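PDB 5C88: uncharacterized N-acetyltransferase SSO0209 from Sulfolobus solfataricus strain P2, which catalyses the transfer of an acetyl group from acetyl-CoA to the free alpha-amino group at protein N-termini, with a preference for serine. Local coordinates for residues D21-I26 and Y37-F42; K27-T32 and V89-V94; S82-G87 and N120-Y125. All blocks are in the same frame, centred on the assembly; numbering follows the deposited sequence.

Interaction 1 (D21-I26 and Y37-F42)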
loop_
_atom_site.group_PDB
_atom_site.type_symbol
_atom_site.label_atom_id
_atom_site.label_comp_id
_atom_site.label_asym_id
_atom_site.label_seq_id
_atom_site.Cartn_x
_atom_site.Cartn_y
_atom_site.Cartn_z
ATOM N N ASP A 21 4.476 -0.016 16.951
ATOM C CA ASP A 21 4.273 1.059 15.980
ATOM C C ASP A 21 2.798 1.280 15.715
ATOM O O ASP A 21 2.423 2.282 15.114
ATOM C CB ASP A 21 4.973 0.747 14.655
ATOM C CG ASP A 21 6.363 0.211 14.849
ATOM O OD1 ASP A 21 7.003 0.598 15.846
ATOM O OD2 ASP A 21 6.814 -0.602 14.018
ATOM N N ILE A 22 1.979 0.321 16.150
ATOM C CA ILE A 22 0.566 0.243 15.772
ATOM C C ILE A 22 -0.161 1.525 16.126
ATOM O O ILE A 22 -0.993 1.992 15.371
ATOM C CB ILE A 22 -0.155 -0.956 16.458
ATOM C CG1 ILE A 22 0.437 -2.276 15.988
ATOM C CG2 ILE A 22 -1.645 -0.935 16.169
ATOM C CD1 ILE A 22 0.391 -2.449 14.491
ATOM N N ASP A 23 0.178 2.098 17.273
ATOM C CA ASP A 23 -0.459 3.329 17.713
ATOM C C ASP A 23 -0.054 4.483 16.811
ATOM O O ASP A 23 -0.906 5.272 16.389
ATOM C CB ASP A 23 -0.107 3.627 19.172
ATOM C CG ASP A 23 -0.582 2.535 20.113
ATOM O OD1 ASP A 23 -1.752 2.111 19.983
ATOM O OD2 ASP A 23 0.212 2.089 20.968
ATOM N N GLN A 24 1.239 4.570 16.502
ATOM C CA GLN A 24 1.721 5.608 15.605
ATOM C C GLN A 24 1.079 5.375 14.249
ATOM O O GLN A 24 0.599 6.306 13.603
ATOM C CB GLN A 24 3.252 5.619 15.509
ATOM C CG GLN A 24 3.929 6.034 16.818
ATOM C CD GLN A 24 5.215 6.829 16.617
ATOM O OE1 GLN A 24 5.175 8.026 16.304
ATOM N NE2 GLN A 24 6.360 6.174 16.816
ATOM N N ILE A 25 1.039 4.114 13.837
ATOM C CA ILE A 25 0.446 3.765 12.558
ATOM C C ILE A 25 -1.016 4.190 12.548
ATOM O O ILE A 25 -1.463 4.801 11.586
ATOM C CB ILE A 25 0.606 2.260 12.250
ATOM C CG1 ILE A 25 2.087 1.951 11.985
ATOM C CG2 ILE A 25 -0.186 1.892 11.029
ATOM C CD1 ILE A 25 2.381 0.513 11.664
ATOM N N ILE A 26 -1.733 3.947 13.643
ATOM C CA ILE A 26 -3.139 4.343 13.726
ATOM C C ILE A 26 -3.327 5.861 13.621
ATOM O O ILE A 26 -4.158 6.310 12.834
ATOM C CB ILE A 26 -3.825 3.818 15.030
ATOM C CG1 ILE A 26 -4.654 2.582 14.722
ATOM C CG2 ILE A 26 -4.819 4.820 15.589
ATOM C CD1 ILE A 26 -3.856 1.434 14.252
ATOM N N TYR A 37 -9.638 1.910 9.796
ATOM C CA TYR A 37 -9.730 0.586 10.404
ATOM C C TYR A 37 -9.476 0.599 11.904
ATOM O O TYR A 37 -8.678 1.388 12.393
ATOM C CB TYR A 37 -8.724 -0.356 9.745
ATOM C CG TYR A 37 -8.649 -0.194 8.249
ATOM C CD1 TYR A 37 -9.534 -0.856 7.420
ATOM C CD2 TYR A 37 -7.688 0.623 7.667
ATOM C CE1 TYR A 37 -9.470 -0.709 6.050
ATOM C CE2 TYR A 37 -7.620 0.781 6.297
ATOM C CZ TYR A 37 -8.511 0.110 5.495
ATOM O OH TYR A 37 -8.443 0.256 4.128
ATOM N N PRO A 38 -10.155 -0.291 12.640
ATOM C CA PRO A 38 -9.866 -0.547 14.058
ATOM C C PRO A 38 -8.467 -1.119 14.266
ATOM O O PRO A 38 -7.883 -1.643 13.320
ATOM C CB PRO A 38 -10.938 -1.568 14.467
ATOM C CG PRO A 38 -11.439 -2.139 13.192
ATOM C CD PRO A 38 -11.318 -1.054 12.164
ATOM N N TYR A 39 -7.951 -1.005 15.487
ATOM C CA TYR A 39 -6.616 -1.481 15.820
ATOM C C TYR A 39 -6.355 -2.902 15.339
ATOM O O TYR A 39 -5.342 -3.163 14.712
ATOM C CB TYR A 39 -6.384 -1.410 17.335
ATOM C CG TYR A 39 -6.354 -0.004 17.892
ATOM C CD1 TYR A 39 -5.195 0.760 17.825
ATOM C CD2 TYR A 39 -7.477 0.555 18.501
ATOM C CE1 TYR A 39 -5.155 2.044 18.334
ATOM C CE2 TYR A 39 -7.447 1.846 19.019
ATOM C CZ TYR A 39 -6.279 2.587 18.930
ATOM O OH TYR A 39 -6.217 3.870 19.431
ATOM N N TYR A 40 -7.278 -3.815 15.607
ATOM C CA TYR A 40 -7.031 -5.229 15.337
ATOM C C TYR A 40 -6.769 -5.535 13.856
ATOM O O TYR A 40 -6.236 -6.592 13.521
ATOM C CB TYR A 40 -8.201 -6.087 15.848
ATOM C CG TYR A 40 -9.452 -6.062 14.996
ATOM C CD1 TYR A 40 -9.558 -6.850 13.850
ATOM C CD2 TYR A 40 -10.549 -5.283 15.359
ATOM C CE1 TYR A 40 -10.698 -6.832 13.066
ATOM C CE2 TYR A 40 -11.698 -5.273 14.596
ATOM C CZ TYR A 40 -11.764 -6.050 13.446
ATOM O OH TYR A 40 -12.893 -6.049 12.665
ATOM N N PHE A 41 -7.148 -4.621 12.976
ATOM C CA PHE A 41 -6.986 -4.847 11.546
ATOM C C PHE A 41 -5.522 -4.721 11.158
ATOM O O PHE A 41 -5.002 -5.509 10.382
ATOM C CB PHE A 41 -7.846 -3.858 10.762
ATOM C CG PHE A 41 -7.976 -4.173 9.307
ATOM C CD1 PHE A 41 -8.875 -5.129 8.866
ATOM C CD2 PHE A 41 -7.246 -3.466 8.370
ATOM C CE1 PHE A 41 -9.017 -5.399 7.510
ATOM C CE2 PHE A 41 -7.375 -3.724 7.013
ATOM C CZ PHE A 41 -8.262 -4.695 6.582
ATOM N N PHE A 42 -4.854 -3.726 11.714
ATOM C CA PHE A 42 -3.420 -3.576 11.505
ATOM C C PHE A 42 -2.626 -4.725 12.123
ATOM O O PHE A 42 -1.695 -5.236 11.517
ATOM C CB PHE A 42 -2.933 -2.252 12.091
ATOM C CG PHE A 42 -3.458 -1.043 11.385
ATOM C CD1 PHE A 42 -2.705 -0.413 10.422
ATOM C CD2 PHE A 42 -4.695 -0.526 11.702
ATOM C CE1 PHE A 42 -3.178 0.698 9.779
ATOM C CE2 PHE A 42 -5.175 0.599 11.069
ATOM C CZ PHE A 42 -4.417 1.209 10.101
#
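With chi1 at -101°, away from a staggered value, and chi2 at 64°, Ile26 lays its CD1 methyl over a face of the Phe42 ring, while Phe42 meets it with CG anti to its own carbonyl carbon. The two belong to helices 22-32 and 39-48, the consecutive N-terminal helices of the GNAT fold, whose connecting loop carries the substrate-binding residue Tyr37. CD1 stands 3.8 Å from the centroid of the Phe42 ring, a CH-pi contact, and lies nearest the CD2 side, 3.3 Å from Phe42 CD2. Further round the same ring, Ile25 CG2 approaches obliquely and is 3.5 Å from Phe42 CE1. Ile22 closes the row at the start of the aromatic side chain, its CD1 being 4.1 Å from Phe42 CB. The phenylalanine is thus held by three isoleucines from one helix, and Met67 of strand 61-72 packs against it from the central sheet.

Tyr39 takes the outer border. Its ring lies across the Ile26 side chain at about a right angle, with CD1 3.6 Å from Ile26 CG1, and Ile22 CG2 comes to its edge near the ring plane. No hydrogen bond crosses between the two segments; their contact is mainly apolar, with the Asp23 carboxylate at its border. A polar tie lies just beside them: Arg30, farther along the first helix, donates from NH1 to Tyr37 O. At the exposed rim the carboxylate of Asp23 is turned 77° from the Tyr39 ring plane, and its OD1 rests 3.8 Å from Tyr39 CE1.

Interaction 2 (K27-T32 and V89-V94); sequences KINRLT and VVSIAV. With COA (coenzyme A), chain C.
Val94 N reaches O9P of coenzyme A in a weak hydrogen bond of 3.0 Å, bent to 129° at the hydrogen, while the preceding Ala93 turns its methyl the other way, into helix 27-32. The strand thus lies between the pantetheine arm and the helix, which meet at Thr32. Along the arm, Ile92 O comes within 3.1 Å of COA C3P, so the arm lies beside the strand backbone at Ile92 and Val94, as in other GNAT enzymes.

On the helix side, Ala93 CB is shared by two side chains one turn apart. Ile28 offers CG2 at 3.8 Å from Ala93 CB, and Thr32 CG2 lies 3.7 Å from the same methyl. The chi1 of -74° in Thr32 sets CG2 opposite its backbone N, where it also touches the cofactor, 3.4 Å from COA C6P. Thr32 CG2 thus bridges strand and ligand. Ser91 likewise faces the helix, but its OG is hydrogen-bonded to Tyr65 OH of strand 61-72.

Val90 and Ser91 together face Met67 in a classic beta bulge. The helix runs across the strand at 82°, their axes 8.4 Å apart, with Ile28 also resting on Val62 and Tyr65 of strand 61-72. On the ligand side, Ile92 and Val94 pack against the start of helix 103-117; Ala104 N there and Gly102 N just before it are hydrogen-bonded to coenzyme A.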
loop_
_atom_site.group_PDB
_atom_site.type_symbol
_atom_site.label_atom_id
_atom_site.label_comp_id
_atom_site.label_asym_id
_atom_site.label_seq_id
_atom_site.Cartn_x
_atom_site.Cartn_y
_atom_site.Cartn_z
ATOM N N LYS A 27 -2.565 6.652 14.376
ATOM C CA LYS A 27 -2.766 8.099 14.339
ATOM C C LYS A 27 -2.499 8.604 12.920
ATOM O O LYS A 27 -3.213 9.468 12.419
ATOM C CB LYS A 27 -1.882 8.832 15.363
ATOM C CG LYS A 27 -0.472 9.174 14.887
ATOM C CD LYS A 27 0.319 9.994 15.903
ATOM C CE LYS A 27 1.702 10.361 15.355
ATOM N NZ LYS A 27 2.569 9.170 15.092
ATOM N N ILE A 28 -1.499 8.026 12.259
ATOM C CA ILE A 28 -1.142 8.469 10.926
ATOM C C ILE A 28 -2.308 8.181 10.020
ATOM O O ILE A 28 -2.703 9.027 9.228
ATOM C CB ILE A 28 0.127 7.780 10.405
ATOM C CG1 ILE A 28 1.358 8.465 10.996
ATOM C CG2 ILE A 28 0.173 7.827 8.874
ATOM C CD1 ILE A 28 2.606 7.608 10.995
ATOM N N ASN A 29 -2.860 6.983 10.164
ATOM C CA ASN A 29 -4.053 6.592 9.436
ATOM C C ASN A 29 -5.212 7.567 9.667
ATOM O O ASN A 29 -5.900 7.996 8.726
ATOM C CB ASN A 29 -4.490 5.183 9.840
ATOM C CG ASN A 29 -5.643 4.694 9.013
ATOM O OD1 ASN A 29 -6.750 4.521 9.497
ATOM N ND2 ASN A 29 -5.390 4.508 7.737
ATOM N N ARG A 30 -5.427 7.907 10.934
ATOM C CA ARG A 30 -6.532 8.770 11.300
ATOM C C ARG A 30 -6.345 10.184 10.742
ATOM O O ARG A 30 -7.282 10.776 10.196
ATOM C CB ARG A 30 -6.680 8.797 12.816
ATOM C CG ARG A 30 -6.916 7.425 13.443
ATOM C CD ARG A 30 -8.302 6.912 13.147
ATOM N NE ARG A 30 -8.714 5.855 14.065
ATOM C CZ ARG A 30 -8.585 4.555 13.818
ATOM N NH1 ARG A 30 -8.037 4.139 12.674
ATOM N NH2 ARG A 30 -9.003 3.666 14.716
ATOM N N LEU A 31 -5.123 10.698 10.869
ATOM C CA LEU A 31 -4.740 12.020 10.368
ATOM C C LEU A 31 -4.808 12.183 8.848
ATOM O O LEU A 31 -5.180 13.244 8.338
ATOM C CB LEU A 31 -3.306 12.351 10.807
ATOM C CG LEU A 31 -3.031 13.001 12.161
ATOM C CD1 LEU A 31 -1.554 13.318 12.297
ATOM C CD2 LEU A 31 -3.868 14.251 12.314
ATOM N N THR A 32 -4.423 11.136 8.129
ATOM C CA THR A 32 -4.133 11.252 6.703
ATOM C C THR A 32 -5.298 10.862 5.786
ATOM O O THR A 32 -5.492 11.470 4.728
ATOM C CB THR A 32 -2.882 10.402 6.347
ATOM O OG1 THR A 32 -1.700 11.051 6.836
ATOM C CG2 THR A 32 -2.745 10.226 4.855
ATOM N N VAL A 89 -1.924 -3.753 -1.801
ATOM C CA VAL A 89 -1.648 -2.608 -0.929
ATOM C C VAL A 89 -2.960 -2.124 -0.377
ATOM O O VAL A 89 -3.682 -1.417 -1.062
ATOM C CB VAL A 89 -0.983 -1.420 -1.658
ATOM C CG1 VAL A 89 -0.711 -0.246 -0.666
ATOM C CG2 VAL A 89 0.279 -1.839 -2.362
ATOM N N VAL A 90 -3.271 -2.498 0.855
ATOM C CA VAL A 90 -4.514 -2.096 1.490
ATOM C C VAL A 90 -4.494 -0.623 1.952
ATOM O O VAL A 90 -5.534 0.021 2.079
ATOM C CB VAL A 90 -4.795 -3.028 2.676
ATOM C CG1 VAL A 90 -5.884 -2.483 3.585
ATOM C CG2 VAL A 90 -5.144 -4.410 2.159
ATOM N N SER A 91 -3.306 -0.078 2.171
ATOM C CA SER A 91 -3.194 1.217 2.827
ATOM C C SER A 91 -1.757 1.708 2.829
ATOM O O SER A 91 -0.831 0.923 3.042
ATOM C CB SER A 91 -3.713 1.118 4.268
ATOM O OG SER A 91 -3.799 2.388 4.861
ATOM N N ILE A 92 -1.570 3.000 2.589
ATOM C CA ILE A 92 -0.237 3.583 2.639
ATOM C C ILE A 92 -0.334 5.081 2.888
ATOM O O ILE A 92 -1.022 5.789 2.189
ATOM C CB ILE A 92 0.581 3.316 1.346
ATOM C CG1 ILE A 92 1.865 4.139 1.356
ATOM C CG2 ILE A 92 -0.206 3.653 0.088
ATOM C CD1 ILE A 92 2.685 3.962 0.114
ATOM N N ALA A 93 0.367 5.559 3.905
ATOM C CA ALA A 93 0.265 6.955 4.259
ATOM C C ALA A 93 1.603 7.472 4.739
ATOM O O ALA A 93 2.381 6.740 5.343
ATOM C CB ALA A 93 -0.800 7.148 5.312
ATOM N N VAL A 94 1.864 8.736 4.419
ATOM C CA VAL A 94 3.026 9.480 4.899
ATOM C C VAL A 94 2.540 10.773 5.511
ATOM O O VAL A 94 1.710 11.463 4.908
ATOM C CB VAL A 94 4.021 9.820 3.769
ATOM C CG1 VAL A 94 5.237 10.566 4.327
ATOM C CG2 VAL A 94 4.415 8.558 2.979
HETATM N N1A COA C . 2.280 16.379 -5.848
HETATM C C2A COA C . 2.472 15.780 -7.062
HETATM N N3A COA C . 3.078 14.557 -7.145
HETATM C C4A COA C . 3.500 13.920 -6.011
HETATM C C5A COA C . 3.320 14.508 -4.806
HETATM C C6A COA C . 2.706 15.752 -4.735
HETATM N N6A COA C . 2.261 16.803 -3.878
HETATM N N7A COA C . 3.820 13.680 -3.844
HETATM C C8A COA C . 4.315 12.579 -4.464
HETATM N N9A COA C . 4.121 12.718 -5.801
HETATM C C1B COA C . 4.484 11.802 -6.830
HETATM C C2B COA C . 5.426 12.291 -7.601
HETATM O O2B COA C . 5.295 11.761 -8.952
HETATM C C3B COA C . 6.831 11.806 -6.954
HETATM O O3B COA C . 7.823 11.832 -7.972
HETATM P P3B COA C . 8.887 13.035 -7.972
HETATM O O7A COA C . 10.222 12.498 -8.431
HETATM O O8A COA C . 8.982 13.589 -6.561
HETATM O O9A COA C . 8.427 14.109 -8.937
HETATM C C4B COA C . 6.617 10.535 -6.526
HETATM O O4B COA C . 5.148 10.532 -6.140
HETATM C C5B COA C . 7.465 10.153 -5.318
HETATM O O5B COA C . 6.989 10.830 -4.159
HETATM P P1A COA C . 7.360 10.287 -2.698
HETATM O O1A COA C . 8.176 9.007 -2.782
HETATM O O2A COA C . 8.174 11.321 -1.943
HETATM O O3A COA C . 5.986 9.963 -1.984
HETATM P P2A COA C . 5.395 10.762 -0.789
HETATM O O4A COA C . 5.436 12.242 -1.113
HETATM O O5A COA C . 6.235 10.450 0.439
HETATM O O6A COA C . 3.826 10.329 -0.495
HETATM C CBP COA C . 1.461 10.795 -1.192
HETATM C CCP COA C . 2.876 10.270 -1.578
HETATM C CDP COA C . 1.497 12.226 -0.580
HETATM C CEP COA C . 0.593 10.812 -2.478
HETATM C CAP COA C . 0.790 9.808 -0.153
HETATM O OAP COA C . 1.540 8.631 -0.119
HETATM C C9P COA C . 0.718 10.408 1.203
HETATM O O9P COA C . 1.653 10.368 1.928
HETATM N N8P COA C . -0.475 11.054 1.708
HETATM C C7P COA C . -1.675 11.162 0.910
HETATM C C6P COA C . -2.682 10.082 1.428
HETATM C C5P COA C . -3.639 9.754 0.247
HETATM O O5P COA C . -4.415 10.610 -0.172
HETATM N N4P COA C . -3.587 8.440 -0.346
HETATM C C3P COA C . -2.689 7.478 0.152
HETATM C C2P COA C . -3.211 6.068 -0.224
HETATM S S1P COA C . -4.165 6.138 -1.736
#

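Interaction 3 (S82-G87 and N120-Y125)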
loop_
_atom_site.group_PDB
_atom_site.type_symbol
_atom_site.label_atom_id
_atom_site.label_comp_id
_atom_site.label_asym_id
_atom_site.label_seq_id
_atom_site.Cartn_x
_atom_site.Cartn_y
_atom_site.Cartn_z
ATOM N N SER A 82 -4.556 -16.644 -15.657
ATOM C CA SER A 82 -5.897 -16.395 -15.124
ATOM C C SER A 82 -5.939 -16.269 -13.596
ATOM O O SER A 82 -6.472 -15.293 -13.068
ATOM C CB SER A 82 -6.856 -17.498 -15.572
ATOM O OG SER A 82 -6.454 -18.763 -15.075
ATOM N N LEU A 83 -5.381 -17.250 -12.888
ATOM C CA LEU A 83 -5.404 -17.243 -11.427
ATOM C C LEU A 83 -4.007 -17.094 -10.860
ATOM O O LEU A 83 -3.066 -17.695 -11.349
ATOM C CB LEU A 83 -6.063 -18.507 -10.899
ATOM C CG LEU A 83 -7.572 -18.546 -11.116
ATOM C CD1 LEU A 83 -8.061 -19.967 -11.158
ATOM C CD2 LEU A 83 -8.272 -17.760 -10.009
ATOM N N VAL A 84 -3.876 -16.298 -9.808
ATOM C CA VAL A 84 -2.566 -15.777 -9.450
ATOM C C VAL A 84 -2.455 -15.406 -7.977
ATOM O O VAL A 84 -3.460 -15.183 -7.299
ATOM C CB VAL A 84 -2.256 -14.546 -10.318
ATOM C CG1 VAL A 84 -3.227 -13.422 -10.000
ATOM C CG2 VAL A 84 -0.854 -14.082 -10.119
ATOM N N ARG A 85 -1.231 -15.353 -7.471
ATOM C CA ARG A 85 -1.016 -14.757 -6.166
ATOM C C ARG A 85 -0.733 -13.267 -6.331
ATOM O O ARG A 85 0.199 -12.865 -7.035
ATOM C CB ARG A 85 0.123 -15.456 -5.423
ATOM C CG ARG A 85 0.133 -15.147 -3.947
ATOM C CD ARG A 85 0.624 -16.314 -3.117
ATOM N NE ARG A 85 -0.124 -17.543 -3.354
ATOM C CZ ARG A 85 -1.312 -17.811 -2.826
ATOM N NH1 ARG A 85 -1.911 -16.916 -2.054
ATOM N NH2 ARG A 85 -1.911 -18.968 -3.087
ATOM N N LYS A 86 -1.557 -12.443 -5.699
ATOM C CA LYS A 86 -1.408 -11.005 -5.852
ATOM C C LYS A 86 -1.233 -10.284 -4.520
ATOM O O LYS A 86 -1.806 -10.656 -3.487
ATOM C CB LYS A 86 -2.602 -10.433 -6.611
ATOM C CG LYS A 86 -3.927 -11.004 -6.200
ATOM C CD LYS A 86 -5.024 -10.592 -7.174
ATOM C CE LYS A 86 -6.325 -11.261 -6.818
ATOM N NZ LYS A 86 -7.407 -10.907 -7.747
ATOM N N GLY A 87 -0.417 -9.247 -4.558
ATOM C CA GLY A 87 -0.127 -8.469 -3.375
ATOM C C GLY A 87 -1.042 -7.276 -3.410
ATOM O O GLY A 87 -1.079 -6.540 -4.396
ATOM N N ASN A 120 5.421 -14.860 -2.941
ATOM C CA ASN A 120 5.200 -15.346 -4.316
ATOM C C ASN A 120 4.138 -14.580 -5.126
ATOM O O ASN A 120 3.417 -15.164 -5.938
ATOM C CB ASN A 120 4.805 -16.834 -4.301
ATOM C CG ASN A 120 5.747 -17.690 -3.477
ATOM O OD1 ASN A 120 6.967 -17.529 -3.532
ATOM N ND2 ASN A 120 5.180 -18.608 -2.706
ATOM N N ALA A 121 4.041 -13.277 -4.913
ATOM C CA ALA A 121 3.121 -12.465 -5.694
ATOM C C ALA A 121 3.604 -12.325 -7.141
ATOM O O ALA A 121 4.791 -12.144 -7.391
ATOM C CB ALA A 121 2.951 -11.087 -5.047
ATOM N N GLU A 122 2.679 -12.404 -8.092
ATOM C CA GLU A 122 3.008 -12.165 -9.491
ATOM C C GLU A 122 2.647 -10.748 -9.874
ATOM O O GLU A 122 3.102 -10.228 -10.896
ATOM C CB GLU A 122 2.281 -13.140 -10.405
ATOM C CG GLU A 122 3.177 -14.132 -11.092
ATOM C CD GLU A 122 4.374 -13.471 -11.757
ATOM O OE1 GLU A 122 4.210 -12.406 -12.401
ATOM O OE2 GLU A 122 5.487 -14.020 -11.624
ATOM N N GLU A 123 1.814 -10.126 -9.049
ATOM C CA GLU A 123 1.418 -8.750 -9.294
ATOM C C GLU A 123 0.980 -8.065 -8.013
ATOM O O GLU A 123 0.644 -8.709 -7.021
ATOM C CB GLU A 123 0.296 -8.682 -10.327
ATOM C CG GLU A 123 -0.956 -9.425 -9.910
ATOM C CD GLU A 123 -2.205 -8.769 -10.454
ATOM O OE1 GLU A 123 -2.425 -7.575 -10.139
ATOM O OE2 GLU A 123 -2.953 -9.432 -11.207
ATOM N N ILE A 124 1.014 -6.742 -8.055
ATOM C CA ILE A 124 0.601 -5.913 -6.946
ATOM C C ILE A 124 -0.379 -4.854 -7.450
ATOM O O ILE A 124 -0.105 -4.154 -8.428
ATOM C CB ILE A 124 1.810 -5.242 -6.242
ATOM C CG1 ILE A 124 1.319 -4.190 -5.241
ATOM C CG2 ILE A 124 2.768 -4.601 -7.250
ATOM C CD1 ILE A 124 2.435 -3.362 -4.628
ATOM N N TYR A 125 -1.530 -4.760 -6.790
ATOM C CA TYR A 125 -2.545 -3.803 -7.181
ATOM C C TYR A 125 -3.041 -2.983 -6.005
ATOM O O TYR A 125 -2.757 -3.298 -4.852
ATOM C CB TYR A 125 -3.729 -4.511 -7.857
ATOM C CG TYR A 125 -4.696 -5.220 -6.925
ATOM C CD1 TYR A 125 -5.914 -4.633 -6.571
ATOM C CD2 TYR A 125 -4.411 -6.496 -6.429
ATOM C CE1 TYR A 125 -6.819 -5.289 -5.728
ATOM C CE2 TYR A 125 -5.307 -7.166 -5.593
ATOM C CZ TYR A 125 -6.504 -6.558 -5.245
ATOM O OH TYR A 125 -7.383 -7.222 -4.420
#
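Strands 83-87 and 123-125 run parallel in register at Gly87 and Ile124, their short axes 4.6 Å apart and inclined by 46°. Gly87 uses both its polar backbone atoms there: its N donates to Glu123 O over 2.7 Å, nearly straight at 173°, and its O accepts from Tyr125 N at 3.0 Å. Glu122 N also donates to Arg85 O at 2.7 Å, carrying the contact back toward Asn120.

The side chains pack along this ladder. Val84, with CG2 anti to its backbone N, presses that methyl onto the aliphatic start of Glu122; CG2 to Glu122 CB is a tight 3.3 Å. Lys86 lies over the same face as Glu123, its CB 3.8 Å from Glu123 CG, and the extended chain continues obliquely past the Tyr125 ring, where CD is 3.8 Å from Tyr125 CE2. The two strands are neighbours joined through helix 103-117, a beta-alpha-beta unit of the GNAT core, and Ile124 packs against Leu108, Met112 and Met115 of that helix.

Lys86 NZ binds Phe74 O, Glu123 OE2 takes Ser75 OG and Asn76 N, and Tyr125 OH is hydrogen-bonded to Glu71 OE2 of strand 61-72. Ser75, like Ser82 of segment 82-87, influences loop conformations and thermostability, and the Tyr125 ring stacks on that of His88, a zinc-binding residue. Across from them, Arg85 sets its CB 3.3 Å from Asn120 O at the more exposed border.

Interactions 1 and 2 share helix 22-32: its first half packs on the next helix in interaction 1, its second half on the central sheet in interaction 2, and the two contacts adjoin where Phe42 packs against Asn29. Interactions 2 and 3 share strand 83-94, at its C-terminal and N-terminal parts on opposite sides of the chain's centre, and meet where Val89 N pairs with Tyr125 O. All three are largely buried, though 1 and 3 have exposed rims and 2 lies nearest the centre. Chemistry follows place: aromatic and aliphatic packing between helices in 1, small methyls beside the cofactor in 2, and backbone hydrogen bonds between strands in 3.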